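Local coordinates for protein packaging enzyme P4 (Pseudomonas phage phi6, PDB 4BLO) that hydrolyses nucleoside triphosphates as a hexameric RecA-like packaging motor, probably to drive viral RNA into the phage procapsid, at residues I255-D259 with G260-R264. Numbering follows the deposited sequence.
Sequences ILCAD and GNVSR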
ATOM      1  N   ILE L 255      21.022  23.855   9.575  1.00 30.97           N
ATOM      2  CA  ILE L 255      22.036  23.505  10.569  1.00 31.36           C
ATOM      3  C   ILE L 255      21.994  22.010  10.828  1.00 35.80           C
ATOM      4  O   ILE L 255      20.921  21.480  11.133  1.00 35.17           O
ATOM      5  CB  ILE L 255      21.854  24.272  11.913  1.00 33.79           C
ATOM      6  CG1 ILE L 255      21.678  25.794  11.726  1.00 33.46           C
ATOM      7  CG2 ILE L 255      22.991  23.950  12.883  1.00 35.45           C
ATOM      8  CD1 ILE L 255      20.830  26.459  12.815  1.00 30.68           C
ATOM      9  N   LEU L 256      23.156  21.336  10.736  1.00 32.72           N
ATOM     10  CA  LEU L 256      23.279  19.926  11.064  1.00 31.83           C
ATOM     11  C   LEU L 256      23.979  19.800  12.412  1.00 38.64           C
ATOM     12  O   LEU L 256      24.952  20.502  12.670  1.00 40.76           O
ATOM     13  CB  LEU L 256      24.016  19.116   9.969  1.00 32.07           C
ATOM     14  CG  LEU L 256      24.126  17.558  10.201  1.00 35.09           C
ATOM     15  CD1 LEU L 256      22.763  16.865  10.170  1.00 31.38           C
ATOM     16  CD2 LEU L 256      25.092  16.904   9.229  1.00 36.81           C
ATOM     17  N   CYS L 257      23.457  18.929  13.273  1.00 35.95           N
ATOM     18  CA  CYS L 257      24.003  18.625  14.591  1.00 37.22           C
ATOM     19  C   CYS L 257      24.469  17.203  14.635  1.00 40.20           C
ATOM     20  O   CYS L 257      23.817  16.293  14.120  1.00 38.20           O
ATOM     21  CB  CYS L 257      22.984  18.885  15.690  1.00 37.46           C
ATOM     22  SG  CYS L 257      22.684  20.631  16.019  1.00 41.58           S
ATOM     23  N   ALA L 258      25.577  17.016  15.314  1.00 38.35           N
ATOM     24  CA  ALA L 258      26.226  15.738  15.513  1.00 39.09           C
ATOM     25  C   ALA L 258      27.154  15.842  16.708  1.00 46.71           C
ATOM     26  O   ALA L 258      27.983  16.767  16.786  1.00 47.29           O
ATOM     27  CB  ALA L 258      26.992  15.336  14.257  1.00 40.41           C
ATOM     28  N   ASP L 259      26.977  14.905  17.656  1.00 45.02           N
ATOM     29  CA  ASP L 259      27.753  14.740  18.896  1.00 47.72           C
ATOM     30  C   ASP L 259      27.799  16.029  19.744  1.00 54.46           C
ATOM     31  O   ASP L 259      28.874  16.430  20.203  1.00 56.29           O
ATOM     32  CB  ASP L 259      29.182  14.229  18.594  1.00 52.01           C
ATOM     33  CG  ASP L 259      29.220  12.941  17.782  1.00 66.82           C
ATOM     34  OD1 ASP L 259      29.015  11.854  18.375  1.00 69.56           O
ATOM     35  OD2 ASP L 259      29.426  13.022  16.552  1.00 71.13           O
ATOM     36  N   GLY L 260      26.634  16.657  19.930  1.00 51.03           N
ATOM     37  CA  GLY L 260      26.482  17.877  20.728  1.00 51.58           C
ATOM     38  C   GLY L 260      26.889  19.180  20.075  1.00 58.01           C
ATOM     39  O   GLY L 260      26.607  20.252  20.627  1.00 58.75           O
ATOM     40  N   ASN L 261      27.541  19.106  18.894  1.00 55.47           N
ATOM     41  CA  ASN L 261      28.018  20.277  18.149  1.00 55.49           C
ATOM     42  C   ASN L 261      27.325  20.421  16.810  1.00 53.55           C
ATOM     43  O   ASN L 261      26.589  19.527  16.382  1.00 51.16           O
ATOM     44  CB  ASN L 261      29.536  20.189  17.917  1.00 63.20           C
ATOM     45  CG  ASN L 261      30.351  20.183  19.174  1.00104.17           C
ATOM     46  OD1 ASN L 261      30.473  21.205  19.849  1.00 99.81           O
ATOM     47  ND2 ASN L 261      30.939  19.033  19.505  1.00102.85           N
ATOM     48  N   VAL L 262      27.631  21.539  16.124  1.00 48.23           N
ATOM     49  CA  VAL L 262      27.151  21.858  14.782  1.00 45.11           C
ATOM     50  C   VAL L 262      28.161  21.316  13.772  1.00 46.14           C
ATOM     51  O   VAL L 262      29.301  21.756  13.713  1.00 46.35           O
ATOM     52  CB  VAL L 262      26.869  23.359  14.588  1.00 47.96           C
ATOM     53  CG1 VAL L 262      26.505  23.641  13.142  1.00 47.52           C
ATOM     54  CG2 VAL L 262      25.755  23.827  15.519  1.00 46.16           C
ATOM     55  N   SER L 263      27.726  20.331  13.016  1.00 41.11           N
ATOM     56  CA  SER L 263      28.484  19.611  12.012  1.00 42.13           C
ATOM     57  C   SER L 263      28.520  20.378  10.674  1.00 46.14           C
ATOM     58  O   SER L 263      29.581  20.442  10.039  1.00 47.03           O
ATOM     59  CB  SER L 263      27.858  18.230  11.822  1.00 45.70           C
ATOM     60  OG  SER L 263      28.602  17.379  10.969  1.00 59.71           O
ATOM     61  N   ARG L 264      27.363  20.942  10.240  1.00 41.22           N
ATOM     62  CA  ARG L 264      27.218  21.689   8.982  1.00 40.99           C
ATOM     63  C   ARG L 264      26.168  22.813   9.058  1.00 44.29           C
ATOM     64  O   ARG L 264      25.164  22.673   9.760  1.00 42.74           O
ATOM     65  CB  ARG L 264      26.841  20.748   7.831  1.00 41.08           C
ATOM     66  CG  ARG L 264      28.036  20.043   7.207  1.00 60.79           C
ATOM     67  CD  ARG L 264      27.617  18.940   6.261  1.00 73.99           C
ATOM     68  NE  ARG L 264      27.407  19.453   4.909  1.00 86.37           N
ATOM     69  CZ  ARG L 264      27.091  18.699   3.862  1.00101.46           C
ATOM     70  NH1 ARG L 264      26.940  17.388   4.000  1.00 82.78           N
ATOM     71  NH2 ARG L 264      26.924  19.252   2.666  1.00 92.10           N
TER
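Leu256 O is gripped by two backbone amides. Ser263 N donates at 2.8 Å to Leu256 O from above the carbonyl plane. Arg264 N adds a weak bond to the same oxygen. Two residues thus face one, which is a classic beta bulge in the antiparallel hairpin of strands 253-258 and 261-269. Arg264 O takes the nearly straight bond from Leu256 N (172° at the hydrogen). Nearer the turn, Ala258 N bonds to Asn261 O at 2.9 Å, and Asn261 N returns a bond to Ala258 O. These close a type I' turn with Asp259 and Gly260 at its corners, both at positive phi. Beside Val262, Ile255 CG2 lies 3.5 Å from Val262 CG1; both methyls stand anti to their backbone N, and the two side chains cross at a slant. On the face of Leu256 and Arg264, their CB atoms meet at 3.9 Å. Leu256 CD2 lies alongside Ser263 OG. The end of Arg264 leads away from the hairpin, bent at chi3 (88°), and its NH1 forms a salt bridge with Glu241. Gly260 touches one bound ADP and Arg264 another. The hairpin therefore probably helps to place both residues, and Glu241 probably steadies the arginine's charge beside its ADP.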